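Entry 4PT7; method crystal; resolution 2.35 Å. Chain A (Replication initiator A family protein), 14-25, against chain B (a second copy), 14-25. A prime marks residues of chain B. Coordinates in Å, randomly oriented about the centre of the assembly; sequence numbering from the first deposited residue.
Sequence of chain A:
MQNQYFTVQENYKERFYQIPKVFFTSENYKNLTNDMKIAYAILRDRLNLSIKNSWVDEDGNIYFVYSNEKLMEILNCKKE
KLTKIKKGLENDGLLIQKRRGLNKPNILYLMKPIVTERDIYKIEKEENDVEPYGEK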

# COMPACT_ATOMS: atom_id res chain seq x y z
N GLU A 14 26.77 -8.93 -7.99
CA GLU A 14 25.88 -10.09 -8.00
C GLU A 14 25.77 -10.83 -6.66
O GLU A 14 25.59 -12.04 -6.61
CB GLU A 14 26.31 -11.07 -9.09
CG GLU A 14 26.01 -10.60 -10.53
CD GLU A 14 24.51 -10.48 -10.82
OE1 GLU A 14 23.79 -11.51 -10.71
OE2 GLU A 14 24.05 -9.37 -11.16
N ARG A 15 25.86 -10.08 -5.57
CA ARG A 15 25.71 -10.63 -4.22
C ARG A 15 24.39 -10.08 -3.68
O ARG A 15 24.16 -8.87 -3.71
CB ARG A 15 26.85 -10.18 -3.32
CG ARG A 15 28.11 -11.03 -3.44
CD ARG A 15 29.06 -10.68 -2.32
NE ARG A 15 30.24 -11.54 -2.24
CZ ARG A 15 31.20 -11.56 -3.15
NH1 ARG A 15 31.13 -10.78 -4.22
NH2 ARG A 15 32.26 -12.34 -2.98
N PHE A 16 23.51 -10.96 -3.19
CA PHE A 16 22.23 -10.48 -2.70
C PHE A 16 21.73 -11.15 -1.43
O PHE A 16 22.29 -12.13 -0.94
CB PHE A 16 21.13 -10.64 -3.77
CG PHE A 16 21.62 -10.71 -5.19
CD1 PHE A 16 22.27 -11.85 -5.66
CD2 PHE A 16 21.37 -9.66 -6.09
CE1 PHE A 16 22.66 -11.95 -7.01
CE2 PHE A 16 21.76 -9.76 -7.44
CZ PHE A 16 22.41 -10.91 -7.89
N TYR A 17 20.65 -10.56 -0.90
CA TYR A 17 19.95 -11.10 0.25
C TYR A 17 18.73 -11.70 -0.42
O TYR A 17 18.16 -11.12 -1.36
CB TYR A 17 19.55 -10.00 1.23
CG TYR A 17 20.74 -9.49 2.00
CD1 TYR A 17 21.10 -8.14 1.95
CD2 TYR A 17 21.52 -10.36 2.77
CE1 TYR A 17 22.21 -7.67 2.64
CE2 TYR A 17 22.64 -9.89 3.48
CZ TYR A 17 22.97 -8.55 3.40
OH TYR A 17 24.05 -8.07 4.09
N GLN A 18 18.34 -12.89 0.03
CA GLN A 18 17.23 -13.60 -0.56
C GLN A 18 16.00 -13.65 0.31
O GLN A 18 16.04 -14.16 1.42
CB GLN A 18 17.65 -15.04 -0.88
CG GLN A 18 18.92 -15.16 -1.70
CD GLN A 18 19.34 -16.62 -1.91
OE1 GLN A 18 19.64 -17.34 -0.95
NE2 GLN A 18 19.36 -17.05 -3.16
N ILE A 19 14.88 -13.17 -0.23
CA ILE A 19 13.64 -13.21 0.51
C ILE A 19 12.74 -14.25 -0.12
O ILE A 19 12.52 -14.22 -1.33
CB ILE A 19 12.92 -11.88 0.48
CG1 ILE A 19 13.84 -10.76 0.99
CG2 ILE A 19 11.66 -11.97 1.32
CD1 ILE A 19 13.18 -9.39 0.97
N PRO A 20 12.21 -15.19 0.68
CA PRO A 20 11.32 -16.21 0.12
C PRO A 20 10.12 -15.56 -0.56
O PRO A 20 9.50 -14.65 0.00
CB PRO A 20 10.92 -17.03 1.35
CG PRO A 20 12.12 -16.89 2.25
CD PRO A 20 12.48 -15.43 2.10
N LYS A 21 9.78 -16.03 -1.76
CA LYS A 21 8.65 -15.47 -2.51
C LYS A 21 7.35 -15.70 -1.76
O LYS A 21 6.43 -14.88 -1.82
CB LYS A 21 8.55 -16.11 -3.89
CG LYS A 21 9.66 -15.70 -4.85
CD LYS A 21 9.30 -16.10 -6.27
CE LYS A 21 10.31 -15.57 -7.28
NZ LYS A 21 9.82 -15.80 -8.66
N VAL A 22 7.28 -16.81 -1.03
CA VAL A 22 6.09 -17.13 -0.29
C VAL A 22 5.72 -16.01 0.70
O VAL A 22 4.58 -15.93 1.12
CB VAL A 22 6.24 -18.48 0.46
CG1 VAL A 22 7.22 -18.35 1.62
CG2 VAL A 22 4.88 -18.96 0.94
N PHE A 23 6.67 -15.15 1.06
CA PHE A 23 6.36 -14.05 1.98
C PHE A 23 5.49 -12.98 1.32
O PHE A 23 4.98 -12.10 2.00
CB PHE A 23 7.63 -13.35 2.50
CG PHE A 23 8.41 -14.16 3.50
CD1 PHE A 23 7.91 -15.37 3.99
CD2 PHE A 23 9.64 -13.71 3.96
CE1 PHE A 23 8.63 -16.11 4.91
CE2 PHE A 23 10.37 -14.46 4.89
CZ PHE A 23 9.86 -15.66 5.36
N PHE A 24 5.31 -13.06 0.01
CA PHE A 24 4.51 -12.06 -0.69
C PHE A 24 3.24 -12.63 -1.30
O PHE A 24 2.49 -11.92 -1.96
CB PHE A 24 5.32 -11.38 -1.81
CG PHE A 24 6.56 -10.70 -1.32
CD1 PHE A 24 7.74 -11.42 -1.14
CD2 PHE A 24 6.57 -9.33 -1.05
CE1 PHE A 24 8.91 -10.79 -0.70
CE2 PHE A 24 7.73 -8.69 -0.61
CZ PHE A 24 8.90 -9.42 -0.43
N THR A 25 3.00 -13.91 -1.08
CA THR A 25 1.82 -14.54 -1.64
C THR A 25 1.01 -15.20 -0.55
O THR A 25 -0.21 -15.02 -0.47
CB THR A 25 2.20 -15.61 -2.67
OG1 THR A 25 2.83 -16.72 -2.01
CG2 THR A 25 3.17 -15.04 -3.70
N GLU B 14 12.34 -22.81 -1.91
CA GLU B 14 13.63 -22.27 -2.29
C GLU B 14 13.58 -21.30 -3.47
O GLU B 14 14.49 -21.27 -4.29
CB GLU B 14 14.62 -23.41 -2.58
CG GLU B 14 15.02 -24.22 -1.34
CD GLU B 14 15.86 -23.42 -0.35
OE1 GLU B 14 15.47 -23.35 0.84
OE2 GLU B 14 16.90 -22.86 -0.75
N ARG B 15 12.52 -20.51 -3.54
CA ARG B 15 12.38 -19.49 -4.58
C ARG B 15 12.37 -18.15 -3.86
O ARG B 15 11.65 -17.97 -2.86
CB ARG B 15 11.08 -19.72 -5.37
CG ARG B 15 11.08 -21.10 -6.04
CD ARG B 15 10.00 -21.25 -7.08
NE ARG B 15 10.01 -22.60 -7.65
CZ ARG B 15 9.31 -22.95 -8.72
NH1 ARG B 15 8.56 -22.05 -9.34
NH2 ARG B 15 9.36 -24.19 -9.18
N PHE B 16 13.17 -17.20 -4.35
CA PHE B 16 13.25 -15.91 -3.69
C PHE B 16 13.35 -14.72 -4.63
O PHE B 16 13.48 -14.87 -5.84
CB PHE B 16 14.48 -15.84 -2.74
CG PHE B 16 14.93 -17.18 -2.19
CD1 PHE B 16 15.57 -18.10 -3.00
CD2 PHE B 16 14.73 -17.50 -0.84
CE1 PHE B 16 16.02 -19.33 -2.50
CE2 PHE B 16 15.17 -18.73 -0.32
CZ PHE B 16 15.82 -19.65 -1.16
N TYR B 17 13.27 -13.54 -4.04
CA TYR B 17 13.45 -12.28 -4.74
C TYR B 17 14.82 -11.90 -4.20
O TYR B 17 15.08 -12.06 -3.01
CB TYR B 17 12.40 -11.25 -4.33
CG TYR B 17 11.06 -11.53 -4.94
CD1 TYR B 17 9.92 -11.60 -4.14
CD2 TYR B 17 10.92 -11.74 -6.32
CE1 TYR B 17 8.67 -11.89 -4.70
CE2 TYR B 17 9.69 -12.03 -6.88
CZ TYR B 17 8.56 -12.10 -6.07
OH TYR B 17 7.34 -12.37 -6.62
N GLN B 18 15.69 -11.43 -5.08
CA GLN B 18 17.06 -11.07 -4.71
C GLN B 18 17.34 -9.59 -4.66
O GLN B 18 17.21 -8.89 -5.68
CB GLN B 18 18.05 -11.73 -5.68
CG GLN B 18 18.03 -13.24 -5.68
CD GLN B 18 18.87 -13.85 -6.80
OE1 GLN B 18 19.63 -14.80 -6.57
NE2 GLN B 18 18.72 -13.32 -8.01
N ILE B 19 17.77 -9.10 -3.50
CA ILE B 19 18.10 -7.69 -3.36
C ILE B 19 19.61 -7.55 -3.28
O ILE B 19 20.26 -8.21 -2.47
CB ILE B 19 17.48 -7.09 -2.08
CG1 ILE B 19 15.96 -7.31 -2.07
CG2 ILE B 19 17.78 -5.58 -2.03
CD1 ILE B 19 15.30 -6.91 -0.77
N PRO B 20 20.19 -6.69 -4.12
CA PRO B 20 21.64 -6.47 -4.11
C PRO B 20 22.11 -6.00 -2.73
O PRO B 20 21.53 -5.07 -2.16
CB PRO B 20 21.83 -5.38 -5.17
CG PRO B 20 20.75 -5.69 -6.15
CD PRO B 20 19.56 -6.00 -5.27
N LYS B 21 23.15 -6.64 -2.21
CA LYS B 21 23.70 -6.29 -0.91
C LYS B 21 24.20 -4.85 -0.89
O LYS B 21 24.18 -4.18 0.15
CB LYS B 21 24.85 -7.23 -0.53
CG LYS B 21 24.42 -8.65 -0.16
CD LYS B 21 25.54 -9.39 0.58
CE LYS B 21 25.12 -10.79 0.96
NZ LYS B 21 26.20 -11.53 1.70
N VAL B 22 24.65 -4.37 -2.04
CA VAL B 22 25.15 -3.01 -2.14
C VAL B 22 24.06 -2.01 -1.71
O VAL B 22 24.37 -0.88 -1.33
CB VAL B 22 25.64 -2.72 -3.59
CG1 VAL B 22 24.48 -2.77 -4.56
CG2 VAL B 22 26.36 -1.38 -3.65
N PHE B 23 22.79 -2.41 -1.75
CA PHE B 23 21.70 -1.51 -1.35
C PHE B 23 21.71 -1.30 0.16
O PHE B 23 21.00 -0.43 0.67
CB PHE B 23 20.31 -2.06 -1.76
CG PHE B 23 20.03 -1.98 -3.25
CD1 PHE B 23 20.96 -1.42 -4.12
CD2 PHE B 23 18.84 -2.47 -3.77
CE1 PHE B 23 20.70 -1.35 -5.50
CE2 PHE B 23 18.57 -2.41 -5.14
CZ PHE B 23 19.50 -1.85 -6.01
N PHE B 24 22.50 -2.09 0.88
CA PHE B 24 22.54 -1.95 2.33
C PHE B 24 23.92 -1.55 2.85
O PHE B 24 24.12 -1.38 4.04
CB PHE B 24 22.11 -3.25 3.02
CG PHE B 24 20.76 -3.74 2.60
CD1 PHE B 24 20.62 -4.57 1.50
CD2 PHE B 24 19.62 -3.39 3.33
CE1 PHE B 24 19.36 -5.06 1.12
CE2 PHE B 24 18.36 -3.87 2.96
CZ PHE B 24 18.23 -4.71 1.86
N THR B 25 24.88 -1.40 1.94
CA THR B 25 26.23 -1.02 2.33
C THR B 25 26.60 0.32 1.71
O THR B 25 27.05 1.23 2.42
CB THR B 25 27.27 -2.07 1.88
OG1 THR B 25 27.22 -2.23 0.46
CG2 THR B 25 26.98 -3.42 2.54
O HOH W 1 25.55 -6.35 -4.12
O HOH W 2 26.43 -9.71 4.14
O HOH W 3 7.33 -14.03 -8.88
O HOH W 4 9.19 -19.11 -1.40

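At the centre of the contact, Ile19 and Ile19′ meet across the twofold-like pairing, with Ile19 CD1 3.7 Å from Ile19′ CD1. Tyr17 and Tyr17′ lie on the same face of the sheet as the two isoleucines. Each tyrosine ring points its edge toward the face of a phenylalanine from the other chain. Tyr17 CD1 is 3.6 Å from Phe24′ CD1, and Phe24 CE1 is 3.7 Å from Tyr17′ CD1. The planes are steeply inclined, at 76° and 74°, so ring hydrogens can approach the pi cloud. Lysine methylenes cover a face of each tyrosine: Lys21′ CG sits 3.9 Å from the centroid of the Tyr17 ring, and Lys21 CG 4.0 Å from that of Tyr17′.

Gln18 and Gln18′ occupy the other face. Gln18′ CB lies over the Phe16 ring, 4.2 Å from its centroid. Phe16 CD2 also reaches Pro20′ CG at 4.0 Å.

The backbones form an antiparallel pair of strands, residues 16-20 in each chain, centred on Gln18 opposite Gln18′. Tyr17 pairs with Ile19′ through two hydrogen bonds: Tyr17 N to Ile19′ O at 2.9 Å and Ile19′ N to Tyr17 O at 3.0 Å. Ile19 and Tyr17′ repeat the arrangement. Proline has no amide hydrogen, but Pro20 and Pro20′ fall at non-hydrogen-bonded positions, so the ladder loses nothing. Beyond them, Lys21′ N donates to Arg15 O and Lys21 N to Arg15′ O, both at 2.9 Å.

Water completes the polar edge. Water 1 donates to Arg15 O (2.9 Å) and accepts from Val22′ N (3.0 Å); water 4 likewise links Arg15′ O and Val22 N. Water 2 bridges Tyr17 OH and Lys21′ NZ, and water 3 Tyr17′ OH and Lys21 NZ. Each lysine thus lays its methylenes on a tyrosine ring, and its ammonium donates to the water shared with that tyrosine's hydroxyl; NZ is also bonded elsewhere in the structure.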